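Local coordinates for Mgp-operon protein 3 (Mycoplasma pneumoniae, PDB 6RJ1) that probably mediates attachment of the bacterium to sugars on host cells, as the extracellular P40/P90 partner of the adhesin P1, at residues A186-H191 with G195-W200; N211-K216 with G607-L612; T219-D224 with N660-D665; L513-D518 with Y638-D643; G561-T566 with A570-Q575. One frame throughout, in Å; residues are numbered along the deposited sequence.

Interaction 1: A186-H191 with G195-W200; sequences AQDTVH and GQESSW
Thr189 and Glu197 run side by side and point the same way, and the hydroxyl of one meets the carboxylate of the other. Thr189 OG1 donates to Glu197 OE2 over 2.9 Å, reaching the anti lone pair of that oxygen. The second oxygen is held as well: Gly195 N donates to Glu197 OE1 at 2.8 Å from well above the carboxylate plane, so each carboxylate oxygen has a donor. A bend at chi2 (103°) brings the carboxylate between Thr189 OG1 and Gly195 N.

Asp188 lies across Glu197 at about a right angle and touches its aliphatic part, with Asp188 OD2 3.3 Å from Glu197 CB. The two acids keep their charged atoms apart, and a salt bridge from Asp188 to Lys216 probably eases their proximity.

The Trp200 indole packs against the first turn of helix 187-192. Trp200 CE3 sits 3.6 Å from Asp188 CB, while Gln187 crosses the six-membered ring obliquely at its outer end, its NE2 3.5 Å from Trp200 CH2 and the amide turned 43° from the indole plane. The polar ends are bound elsewhere, Gln187 NE2 to Gly214 O and Trp200 NE1 to Asn212 O. The contact thus folds the start of helix 187-192 back against the start of helix 200-203, beside the loop that leads on to strand 220-222.

Interaction 2: N211-K216 with G607-L612; sequences NNPGPK and GLFTLL
Phe609 reaches the 211-216 loop with the outer end of its ring, and the close part of the contact is confined to Pro213 and Gly214. Pro213 O stands at the ring edge, near its plane, 3.3 Å from Phe609 CE1. The same ring atom meets the pyrrolidine at longer range, Pro213 CB lying 4.1 Å from Phe609 CE1. Gly214 CA approaches Phe609 CZ obliquely, again at 4.1 Å. The ring gets there because CG is set beside the backbone N and opposite the carbonyl carbon (chi1 -72°), which sends it out from the weakly bonded strand 609-611 towards the loop.

The loop surface it meets is shaped by an Asx turn: Gly214 N donates to Asn212 OD1 over 3.0 Å, the donor lying somewhat out of the carbonyl plane. Asn212 is itself tied down through ND2 to Gln635 O.

Away from this patch the interface quickly thins. Leu608 and Thr610, on either side of Phe609 in sequence, are exposed to solvent, and Gly607 comes no nearer to Gly214 than 6.9 Å between CA atoms. Barely 104 Å² is buried in all, although Pro213 also touches Thr619 and Val621. No hydrogen bond crosses; between the two segments the contact is weakly polar and apolar, probably a slight attraction of the aromatic rim for a carbonyl oxygen together with van der Waals contact with proline.

Interaction 3: T219-D224 with N660-D665; sequences TGFKLD and NSYGDD
Tyr662, whose ring turns an edge to the face of Phe221, has its hydroxyl hydrogen-bonded to both Ser657 OG and Glu167 OE1. These two bonds fix the far end of the tyrosine, while its CB and ring edge pack on Phe221. Tyr662 CB rests over the centre of the Phe221 ring in a CH-pi contact, 4.0 Å from the centroid and only 6° off the normal. The two rings form a T-shaped pair with centroids 5.7 Å apart and planes at 81°.

Phe221 meets the loop because its CG is tucked between the backbone N and carbonyl carbon (chi1 58°), laying the ring along 660-662. Asn660 O then stands at the ring edge, 3.4 Å from Phe221 CE1. The loop is bent there by an ST turn in which Gly663 N donates to Ser661 OG at 3.2 Å.

Strand 220-222 pairs through Phe221 with Ala576, so this buried aromatic joins the mixed sheet to the loop before helix 666-673. Arg181 adds a cation-pi contact to Tyr662. No hydrogen bond passes between the two segments; cohesion rests on ring faces and edges and on dispersion, while the tyrosine hydroxyl finds its partners in Ser657 and Glu167.

Interaction 4: L513-D518 with Y638-D643; sequences LGFKDD and YPVKSD
Phe515 packs against Tyr638 and Val640, the two residues that flank an inverse gamma turn centred on Pro639. That turn is closed by Val640 N donating to Tyr638 O, and it sets both side chains towards the 513-518 loop. Both loops belong to the MgpC adhesin region, grouped by sequence with the beta-propellers.

Phe515 CB lies over the Tyr638 ring as a CH-pi donor, 4.1 Å from the centroid and 28° off the normal; Pro639 CD lies over the opposite face, towards the rim, so the ring has a neighbour on each side. The two rings themselves meet obliquely, with planes at 50°, and are neither stacked nor edge-to-face. In each aromatic residue CG points away from the backbone N (chi1 177° for Phe515), which directs each ring towards the other loop.

Aliphatic contact is made by Val640, which crosses Phe515 at about a right angle and sets CG1 over one ring face, towards the rim. Ile650 of strand 650-654 touches both Phe515 and Tyr638, joining the cluster to the mixed sheet.

Polar groups play a smaller part. Gly514 O comes 3.6 Å from Tyr638 CE1, and Phe515 O is taken by the side chains of Asn525 and Asn527. The junction of all three apolar groups is Phe515 CD1, 3.6 Å from Tyr638 CD2 and 3.9 Å from Val640 CG2.

Interaction 5: G561-T566 with A570-Q575; sequences GYDMTT and ASTYNQ
With CG swung away from its own backbone N (chi1 -152°), Asp563 extends its carboxylate across to Thr572, whose OG1 is flanked by its own N and carbonyl carbon (chi1 54°) and in that position faces the acid. The side chains meet at about a right angle, and Thr572 OG1 donates to Asp563 OD2 over 2.9 Å on the anti side of that oxygen, somewhat out of the carboxylate plane. The other oxygen turns back to its own segment, where Thr565 N makes a weak bond to Asp563 OD1.

Beside this pair the backbones join directly: Asp563 N donates to Gln575 O at 3.2 Å. Further out, a water takes over. It donates to Asp563 O at 2.7 Å and to Thr565 O at 2.9 Å, and accepts from Asn574 N at 3.0 Å, linking the two backbones where Asp563 O and Asn574 N make no direct bond.

Thr565 supplies the apolar side, with CG2 3.9 Å from Ala570 CB and equally close to Tyr573 CB. Its carbonyl lies at the edge of the tyrosine ring, Thr565 O being 3.4 Å from Tyr573 CD1.

The 570-575 segment is coiled by a type I turn from Ala570 to Tyr573 and a type II turn from Thr572 to Gln575. It links strand 549-563 to its antiparallel partner 575-577, which also pairs with strand 220-222, while Thr572 touches Val190 of helix 187-192.

How the interactions relate
Interaction 1 comes first along the chain and closes a loop of three residues, in series with all the others. The two segments that follow, 211-216 and 219-224, reach far ahead to 607-612 and 660-665, so interactions 2 and 3 close very long loops that cross one another. Interaction 4 lies wholly within the span of interaction 3 but crosses interaction 2. Interaction 5, another short closure, falls inside the spans of interactions 2, 3 and 4. In space, helix 187-192 touches elements of every other contact, interactions 3 and 5 meet on the mixed sheet, and interaction 2 reaches the outlying 609-616 hairpin.

Interaction 1: A186-H191 with G195-W200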
# COMPACT_ATOMS: atom_id res chain seq x y z
N ALA A 186 22.42 -0.18 19.01
CA ALA A 186 21.62 -0.75 20.10
C ALA A 186 21.14 0.36 21.03
O ALA A 186 21.84 1.36 21.18
CB ALA A 186 22.45 -1.75 20.88
N GLN A 187 19.98 0.20 21.68
CA GLN A 187 19.47 1.26 22.55
C GLN A 187 20.36 1.54 23.79
O GLN A 187 20.35 2.68 24.24
CB GLN A 187 17.99 1.07 22.93
CG GLN A 187 17.63 -0.11 23.81
CD GLN A 187 16.19 -0.05 24.26
OE1 GLN A 187 15.48 0.97 24.13
NE2 GLN A 187 15.71 -1.15 24.80
N ASP A 188 21.18 0.57 24.28
CA ASP A 188 22.08 0.83 25.43
C ASP A 188 23.20 1.82 25.08
O ASP A 188 23.59 2.61 25.93
CB ASP A 188 22.65 -0.46 26.06
CG ASP A 188 23.51 -1.36 25.17
OD1 ASP A 188 23.48 -1.19 23.93
OD2 ASP A 188 24.20 -2.25 25.72
N THR A 189 23.67 1.79 23.82
CA THR A 189 24.70 2.70 23.29
C THR A 189 24.10 4.11 23.14
O THR A 189 24.76 5.09 23.46
CB THR A 189 25.26 2.15 21.95
OG1 THR A 189 25.79 0.84 22.16
CG2 THR A 189 26.34 3.05 21.34
N VAL A 190 22.84 4.19 22.68
CA VAL A 190 22.13 5.46 22.49
C VAL A 190 22.03 6.26 23.80
O VAL A 190 22.35 7.46 23.81
CB VAL A 190 20.74 5.24 21.83
CG1 VAL A 190 19.86 6.49 21.92
CG2 VAL A 190 20.88 4.79 20.38
N HIS A 191 21.64 5.61 24.90
CA HIS A 191 21.41 6.27 26.18
C HIS A 191 22.59 6.31 27.12
O HIS A 191 22.61 7.18 28.00
CB HIS A 191 20.19 5.66 26.88
CG HIS A 191 18.93 5.83 26.09
ND1 HIS A 191 18.35 4.77 25.43
CD2 HIS A 191 18.20 6.95 25.85
CE1 HIS A 191 17.28 5.26 24.84
NE2 HIS A 191 17.15 6.57 25.06
N GLY A 195 31.08 2.34 25.47
CA GLY A 195 31.92 2.00 26.61
C GLY A 195 31.24 2.01 27.96
O GLY A 195 31.74 1.38 28.90
N GLN A 196 30.11 2.73 28.09
CA GLN A 196 29.37 2.84 29.35
C GLN A 196 28.05 2.05 29.35
O GLN A 196 27.23 2.21 30.26
CB GLN A 196 29.14 4.32 29.70
CG GLN A 196 30.30 4.99 30.46
CD GLN A 196 31.57 5.15 29.65
OE1 GLN A 196 31.57 5.63 28.51
NE2 GLN A 196 32.69 4.74 30.24
N GLU A 197 27.87 1.17 28.35
CA GLU A 197 26.67 0.35 28.16
C GLU A 197 26.39 -0.60 29.34
O GLU A 197 25.23 -0.94 29.58
CB GLU A 197 26.72 -0.43 26.84
CG GLU A 197 26.81 0.43 25.59
CD GLU A 197 28.18 0.51 24.94
OE1 GLU A 197 29.19 0.29 25.64
OE2 GLU A 197 28.24 0.78 23.72
N SER A 198 27.45 -1.02 30.05
CA SER A 198 27.40 -1.94 31.19
C SER A 198 26.58 -1.44 32.40
O SER A 198 26.23 -2.24 33.27
CB SER A 198 28.82 -2.31 31.64
OG SER A 198 29.57 -1.16 32.01
N SER A 199 26.28 -0.13 32.45
CA SER A 199 25.52 0.49 33.54
C SER A 199 24.00 0.53 33.26
O SER A 199 23.27 1.22 33.97
CB SER A 199 26.07 1.88 33.86
OG SER A 199 26.05 2.72 32.73
N TRP A 200 23.54 -0.26 32.26
CA TRP A 200 22.15 -0.39 31.83
C TRP A 200 21.24 -0.82 32.98
O TRP A 200 20.36 -0.06 33.35
CB TRP A 200 22.02 -1.33 30.61
CG TRP A 200 20.62 -1.69 30.23
CD1 TRP A 200 19.89 -2.76 30.69
CD2 TRP A 200 19.78 -1.03 29.27
NE1 TRP A 200 18.65 -2.78 30.10
CE2 TRP A 200 18.56 -1.74 29.21
CE3 TRP A 200 19.97 0.07 28.41
CZ2 TRP A 200 17.52 -1.36 28.35
CZ3 TRP A 200 18.93 0.45 27.57
CH2 TRP A 200 17.72 -0.26 27.54

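Interaction 2: N211-K216 with G607-L612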
# COMPACT_ATOMS: atom_id res chain seq x y z
N ASN A 211 12.88 -1.76 34.05
CA ASN A 211 12.70 -3.19 33.80
C ASN A 211 12.79 -3.58 32.31
O ASN A 211 12.36 -4.68 31.96
CB ASN A 211 11.40 -3.72 34.44
CG ASN A 211 11.31 -3.47 35.91
OD1 ASN A 211 12.16 -3.90 36.70
ND2 ASN A 211 10.26 -2.76 36.33
N ASN A 212 13.37 -2.71 31.45
CA ASN A 212 13.52 -3.03 30.03
C ASN A 212 14.63 -4.07 29.91
O ASN A 212 15.76 -3.81 30.31
CB ASN A 212 13.83 -1.79 29.20
CG ASN A 212 13.71 -2.01 27.71
OD1 ASN A 212 14.47 -2.78 27.10
ND2 ASN A 212 12.77 -1.33 27.09
N PRO A 213 14.30 -5.29 29.41
CA PRO A 213 15.32 -6.35 29.34
C PRO A 213 16.13 -6.40 28.03
O PRO A 213 16.91 -7.33 27.85
CB PRO A 213 14.47 -7.61 29.50
CG PRO A 213 13.20 -7.28 28.82
CD PRO A 213 13.00 -5.79 28.92
N GLY A 214 15.93 -5.42 27.14
CA GLY A 214 16.60 -5.41 25.85
C GLY A 214 17.58 -4.28 25.61
O GLY A 214 17.30 -3.42 24.76
N PRO A 215 18.76 -4.27 26.27
CA PRO A 215 19.74 -3.19 26.01
C PRO A 215 20.29 -3.24 24.58
O PRO A 215 20.67 -2.20 24.04
CB PRO A 215 20.84 -3.46 27.04
CG PRO A 215 20.73 -4.88 27.37
CD PRO A 215 19.28 -5.22 27.29
N LYS A 216 20.32 -4.44 23.99
CA LYS A 216 20.84 -4.70 22.65
C LYS A 216 19.80 -4.55 21.54
O LYS A 216 20.13 -4.79 20.38
CB LYS A 216 21.55 -6.08 22.58
CG LYS A 216 22.70 -6.27 23.57
CD LYS A 216 23.83 -5.24 23.45
CE LYS A 216 24.82 -5.41 24.59
NZ LYS A 216 25.86 -4.34 24.57
N GLY A 607 14.59 -8.36 20.32
CA GLY A 607 15.89 -8.80 19.83
C GLY A 607 16.09 -10.24 20.23
O GLY A 607 15.16 -10.86 20.75
N LEU A 608 17.30 -10.79 20.02
CA LEU A 608 17.58 -12.17 20.38
C LEU A 608 17.71 -12.35 21.89
O LEU A 608 18.58 -11.75 22.52
CB LEU A 608 18.81 -12.72 19.63
CG LEU A 608 19.07 -14.23 19.78
CD1 LEU A 608 18.35 -15.03 18.71
CD2 LEU A 608 20.55 -14.53 19.73
N PHE A 609 16.81 -13.17 22.47
CA PHE A 609 16.80 -13.54 23.88
C PHE A 609 17.10 -15.04 23.97
O PHE A 609 16.32 -15.85 23.46
CB PHE A 609 15.45 -13.19 24.54
CG PHE A 609 15.23 -11.71 24.75
CD1 PHE A 609 15.67 -11.08 25.92
CD2 PHE A 609 14.54 -10.95 23.81
CE1 PHE A 609 15.44 -9.72 26.12
CE2 PHE A 609 14.33 -9.59 24.01
CZ PHE A 609 14.78 -8.98 25.16
N THR A 610 18.27 -15.39 24.52
CA THR A 610 18.68 -16.79 24.62
C THR A 610 18.30 -17.38 25.97
O THR A 610 19.05 -17.27 26.95
CB THR A 610 20.16 -17.01 24.25
OG1 THR A 610 20.97 -16.07 24.96
CG2 THR A 610 20.40 -16.92 22.75
N LEU A 611 17.11 -17.99 26.00
CA LEU A 611 16.56 -18.68 27.17
C LEU A 611 17.26 -20.04 27.19
O LEU A 611 16.95 -20.87 26.34
CB LEU A 611 15.02 -18.84 27.05
CG LEU A 611 14.15 -17.57 27.05
CD1 LEU A 611 13.81 -17.14 25.64
CD2 LEU A 611 12.87 -17.81 27.82
N LEU A 612 18.21 -20.26 28.12
CA LEU A 612 19.04 -21.47 28.32
C LEU A 612 19.70 -22.01 26.99
O LEU A 612 20.90 -21.80 26.80
CB LEU A 612 18.36 -22.62 29.15
CG LEU A 612 16.93 -23.24 28.88
CD1 LEU A 612 15.74 -22.27 29.03
CD2 LEU A 612 16.88 -24.23 27.73

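Interaction 3: T219-D224 with N660-D665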
# COMPACT_ATOMS: atom_id res chain seq x y z
N THR A 219 17.74 0.15 17.33
CA THR A 219 17.01 1.42 17.22
C THR A 219 16.58 1.79 15.78
O THR A 219 15.81 2.73 15.61
CB THR A 219 17.82 2.55 17.86
OG1 THR A 219 19.03 2.74 17.11
CG2 THR A 219 18.13 2.29 19.31
N GLY A 220 17.08 1.06 14.79
CA GLY A 220 16.73 1.33 13.40
C GLY A 220 17.65 0.71 12.38
O GLY A 220 18.14 -0.41 12.56
N PHE A 221 17.85 1.42 11.26
CA PHE A 221 18.68 0.94 10.17
C PHE A 221 19.49 2.06 9.53
O PHE A 221 19.01 3.20 9.43
CB PHE A 221 17.84 0.15 9.12
CG PHE A 221 16.69 0.91 8.48
CD1 PHE A 221 15.44 0.95 9.08
CD2 PHE A 221 16.86 1.54 7.25
CE1 PHE A 221 14.37 1.64 8.48
CE2 PHE A 221 15.79 2.22 6.64
CZ PHE A 221 14.55 2.26 7.26
N LYS A 222 20.72 1.74 9.11
CA LYS A 222 21.67 2.64 8.46
C LYS A 222 21.13 3.14 7.10
O LYS A 222 20.61 2.35 6.30
CB LYS A 222 23.02 1.95 8.29
CG LYS A 222 23.76 1.71 9.60
CD LYS A 222 25.24 1.46 9.36
CE LYS A 222 26.00 1.33 10.66
NZ LYS A 222 27.42 0.95 10.44
N LEU A 223 21.24 4.46 6.86
CA LEU A 223 20.76 5.10 5.62
C LEU A 223 21.89 5.50 4.65
O LEU A 223 21.61 6.10 3.61
CB LEU A 223 19.87 6.31 5.95
CG LEU A 223 18.56 6.02 6.66
CD1 LEU A 223 17.95 7.29 7.20
CD2 LEU A 223 17.57 5.33 5.75
N ASP A 224 23.15 5.16 4.99
CA ASP A 224 24.34 5.48 4.19
C ASP A 224 24.48 4.68 2.89
O ASP A 224 25.10 5.15 1.94
CB ASP A 224 25.61 5.35 5.05
CG ASP A 224 25.93 3.95 5.56
OD1 ASP A 224 24.97 3.20 5.88
OD2 ASP A 224 27.14 3.61 5.66
N ASN A 660 8.30 -0.91 8.60
CA ASN A 660 8.86 0.27 9.27
C ASN A 660 10.38 0.15 9.31
O ASN A 660 11.07 1.12 9.01
CB ASN A 660 8.31 0.42 10.70
CG ASN A 660 7.10 1.31 10.80
OD1 ASN A 660 6.35 1.50 9.84
ND2 ASN A 660 6.88 1.87 11.98
N SER A 661 10.89 -1.04 9.67
CA SER A 661 12.33 -1.32 9.76
C SER A 661 12.80 -2.27 8.67
O SER A 661 12.13 -3.26 8.37
CB SER A 661 12.69 -1.87 11.14
OG SER A 661 14.07 -2.16 11.24
N TYR A 662 13.97 -1.96 8.10
CA TYR A 662 14.65 -2.75 7.08
C TYR A 662 15.93 -3.33 7.64
O TYR A 662 16.78 -3.79 6.88
CB TYR A 662 14.96 -1.87 5.87
CG TYR A 662 13.79 -1.62 4.94
CD1 TYR A 662 13.14 -2.68 4.31
CD2 TYR A 662 13.41 -0.33 4.61
CE1 TYR A 662 12.10 -2.46 3.41
CE2 TYR A 662 12.39 -0.09 3.69
CZ TYR A 662 11.74 -1.16 3.09
OH TYR A 662 10.73 -0.93 2.20
N GLY A 663 16.07 -3.29 8.97
CA GLY A 663 17.23 -3.78 9.70
C GLY A 663 17.47 -5.25 9.42
O GLY A 663 16.61 -6.08 9.71
N ASP A 664 18.62 -5.56 8.81
CA ASP A 664 19.05 -6.89 8.41
C ASP A 664 19.33 -7.76 9.64
O ASP A 664 20.48 -7.95 10.05
CB ASP A 664 20.27 -6.78 7.47
CG ASP A 664 20.69 -8.07 6.82
OD1 ASP A 664 19.81 -8.91 6.56
OD2 ASP A 664 21.91 -8.23 6.57
N ASP A 665 18.25 -8.25 10.26
CA ASP A 665 18.26 -9.05 11.48
C ASP A 665 17.12 -10.08 11.45
O ASP A 665 16.22 -10.00 10.60
CB ASP A 665 18.10 -8.11 12.70
CG ASP A 665 18.45 -8.75 14.03
OD1 ASP A 665 19.66 -8.94 14.30
OD2 ASP A 665 17.52 -9.06 14.80

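Interaction 4: L513-D518 with Y638-D643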
# COMPACT_ATOMS: atom_id res chain seq x y z
N LEU A 513 6.54 7.54 14.30
CA LEU A 513 6.60 8.59 13.27
C LEU A 513 7.76 9.53 13.48
O LEU A 513 8.29 10.08 12.52
CB LEU A 513 5.28 9.37 13.16
CG LEU A 513 4.04 8.66 12.56
CD1 LEU A 513 2.79 9.50 12.73
CD2 LEU A 513 4.23 8.35 11.09
N GLY A 514 8.15 9.72 14.73
CA GLY A 514 9.26 10.59 15.08
C GLY A 514 9.31 10.98 16.54
O GLY A 514 8.55 10.45 17.36
N PHE A 515 10.20 11.91 16.85
CA PHE A 515 10.43 12.41 18.20
C PHE A 515 9.64 13.68 18.53
O PHE A 515 9.64 14.65 17.78
CB PHE A 515 11.94 12.61 18.44
CG PHE A 515 12.33 13.17 19.78
CD1 PHE A 515 12.42 12.36 20.90
CD2 PHE A 515 12.64 14.52 19.92
CE1 PHE A 515 12.79 12.88 22.14
CE2 PHE A 515 13.01 15.05 21.16
CZ PHE A 515 13.10 14.22 22.26
N LYS A 516 9.01 13.65 19.70
CA LYS A 516 8.24 14.75 20.24
C LYS A 516 8.54 14.88 21.74
O LYS A 516 8.54 13.87 22.47
CB LYS A 516 6.74 14.52 19.98
CG LYS A 516 5.89 15.74 20.26
CD LYS A 516 4.42 15.46 19.95
CE LYS A 516 3.67 16.74 19.69
NZ LYS A 516 3.47 17.56 20.92
N ASP A 517 8.85 16.11 22.19
CA ASP A 517 9.11 16.42 23.60
C ASP A 517 8.80 17.88 23.86
O ASP A 517 9.01 18.72 22.98
CB ASP A 517 10.55 16.08 24.02
CG ASP A 517 10.78 16.06 25.53
OD1 ASP A 517 9.78 16.00 26.29
OD2 ASP A 517 11.95 16.09 25.95
N ASP A 518 8.29 18.18 25.07
CA ASP A 518 7.95 19.55 25.47
C ASP A 518 9.17 20.48 25.44
O ASP A 518 9.03 21.65 25.11
CB ASP A 518 7.32 19.56 26.88
CG ASP A 518 5.93 18.95 26.99
OD1 ASP A 518 5.10 19.17 26.07
OD2 ASP A 518 5.65 18.27 28.01
N TYR A 638 11.70 6.50 23.43
CA TYR A 638 12.22 6.83 22.10
C TYR A 638 13.77 6.86 22.08
O TYR A 638 14.36 7.38 23.02
CB TYR A 638 11.62 8.17 21.59
CG TYR A 638 11.82 8.39 20.11
CD1 TYR A 638 10.92 7.89 19.18
CD2 TYR A 638 12.95 9.05 19.63
CE1 TYR A 638 11.14 8.03 17.80
CE2 TYR A 638 13.19 9.18 18.26
CZ TYR A 638 12.27 8.69 17.35
OH TYR A 638 12.50 8.85 16.01
N PRO A 639 14.42 6.34 21.00
CA PRO A 639 15.90 6.33 20.96
C PRO A 639 16.60 7.69 20.75
O PRO A 639 17.25 7.91 19.72
CB PRO A 639 16.21 5.36 19.81
CG PRO A 639 15.03 5.46 18.92
CD PRO A 639 13.85 5.63 19.84
N VAL A 640 16.49 8.58 21.75
CA VAL A 640 17.12 9.90 21.82
C VAL A 640 17.61 10.07 23.26
O VAL A 640 16.78 10.00 24.19
CB VAL A 640 16.19 11.07 21.37
CG1 VAL A 640 16.76 12.43 21.76
CG2 VAL A 640 15.93 11.02 19.87
N LYS A 641 18.95 10.26 23.45
CA LYS A 641 19.59 10.45 24.77
C LYS A 641 18.98 11.66 25.47
O LYS A 641 18.78 12.70 24.85
CB LYS A 641 21.11 10.61 24.62
CG LYS A 641 21.88 10.15 25.85
CD LYS A 641 23.31 10.69 25.91
CE LYS A 641 24.34 9.73 25.37
NZ LYS A 641 25.67 10.39 25.26
N SER A 642 18.65 11.51 26.77
CA SER A 642 18.02 12.53 27.62
C SER A 642 18.60 13.95 27.45
O SER A 642 17.83 14.90 27.32
CB SER A 642 18.05 12.11 29.08
OG SER A 642 16.82 12.42 29.72
N ASP A 643 19.95 14.09 27.44
CA ASP A 643 20.63 15.38 27.28
C ASP A 643 20.45 15.99 25.88
O ASP A 643 20.56 17.21 25.73
CB ASP A 643 22.12 15.28 27.68
CG ASP A 643 23.05 14.54 26.74
OD1 ASP A 643 22.56 13.91 25.78
OD2 ASP A 643 24.28 14.59 26.96

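Interaction 5: G561-T566 with A570-Q575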
# COMPACT_ATOMS: atom_id res chain seq x y z
N GLY A 561 11.09 7.94 11.60
CA GLY A 561 11.94 9.11 11.74
C GLY A 561 13.37 8.83 11.31
O GLY A 561 13.76 7.67 11.14
N TYR A 562 14.16 9.89 11.11
CA TYR A 562 15.57 9.77 10.74
C TYR A 562 16.36 10.95 11.32
O TYR A 562 15.83 12.07 11.36
CB TYR A 562 15.78 9.55 9.23
CG TYR A 562 15.76 10.79 8.36
CD1 TYR A 562 14.59 11.21 7.75
CD2 TYR A 562 16.94 11.46 8.05
CE1 TYR A 562 14.57 12.32 6.90
CE2 TYR A 562 16.94 12.58 7.23
CZ TYR A 562 15.75 13.01 6.66
OH TYR A 562 15.76 14.11 5.83
N ASP A 563 17.58 10.70 11.80
CA ASP A 563 18.41 11.74 12.41
C ASP A 563 19.06 12.65 11.37
O ASP A 563 19.79 12.18 10.51
CB ASP A 563 19.46 11.14 13.36
CG ASP A 563 19.91 12.04 14.50
OD1 ASP A 563 19.60 13.26 14.46
OD2 ASP A 563 20.58 11.53 15.42
N MET A 564 18.77 13.96 11.49
CA MET A 564 19.26 15.05 10.64
C MET A 564 20.66 15.53 11.05
O MET A 564 21.23 16.39 10.36
CB MET A 564 18.30 16.25 10.74
CG MET A 564 16.96 16.05 10.06
SD MET A 564 17.01 16.08 8.26
CE MET A 564 17.79 17.63 7.96
N THR A 565 21.21 15.02 12.17
CA THR A 565 22.50 15.43 12.73
C THR A 565 23.67 15.41 11.71
O THR A 565 23.72 14.57 10.80
CB THR A 565 22.84 14.65 14.01
OG1 THR A 565 23.93 15.29 14.66
CG2 THR A 565 23.16 13.16 13.76
N THR A 566 24.58 16.36 11.90
CA THR A 566 25.80 16.60 11.14
C THR A 566 26.98 15.97 11.91
O THR A 566 28.07 15.80 11.35
CB THR A 566 25.92 18.13 10.89
OG1 THR A 566 24.79 18.53 10.11
CG2 THR A 566 27.21 18.54 10.18
N ALA A 570 27.91 10.79 16.14
CA ALA A 570 26.66 10.60 16.89
C ALA A 570 26.17 9.17 16.73
O ALA A 570 26.35 8.57 15.66
CB ALA A 570 25.60 11.59 16.43
N SER A 571 25.60 8.61 17.80
CA SER A 571 25.10 7.24 17.88
C SER A 571 24.17 6.91 16.73
O SER A 571 24.43 5.94 16.00
CB SER A 571 24.39 7.00 19.21
OG SER A 571 24.92 5.87 19.88
N THR A 572 23.13 7.74 16.52
CA THR A 572 22.12 7.52 15.50
C THR A 572 22.35 8.37 14.23
O THR A 572 21.41 8.58 13.46
CB THR A 572 20.72 7.70 16.11
OG1 THR A 572 20.64 8.96 16.75
CG2 THR A 572 20.38 6.60 17.09
N TYR A 573 23.61 8.79 13.99
CA TYR A 573 23.98 9.56 12.80
C TYR A 573 23.83 8.71 11.55
O TYR A 573 24.29 7.56 11.55
CB TYR A 573 25.42 10.09 12.92
CG TYR A 573 26.05 10.56 11.62
CD1 TYR A 573 25.72 11.79 11.07
CD2 TYR A 573 27.00 9.78 10.96
CE1 TYR A 573 26.30 12.23 9.88
CE2 TYR A 573 27.59 10.21 9.77
CZ TYR A 573 27.24 11.44 9.23
OH TYR A 573 27.82 11.86 8.06
N ASN A 574 23.20 9.27 10.49
CA ASN A 574 22.97 8.63 9.19
C ASN A 574 22.08 7.38 9.30
O ASN A 574 22.21 6.45 8.49
CB ASN A 574 24.33 8.30 8.49
CG ASN A 574 24.51 8.75 7.06
OD1 ASN A 574 23.56 9.08 6.34
ND2 ASN A 574 25.75 8.75 6.61
N GLN A 575 21.16 7.35 10.28
CA GLN A 575 20.28 6.20 10.45
C GLN A 575 18.81 6.59 10.67
O GLN A 575 18.51 7.69 11.15
CB GLN A 575 20.79 5.23 11.54
CG GLN A 575 20.24 5.46 12.95
CD GLN A 575 20.36 4.24 13.82
OE1 GLN A 575 21.44 3.85 14.26
NE2 GLN A 575 19.23 3.61 14.12
O HOH W 1 22.41 12.07 9.95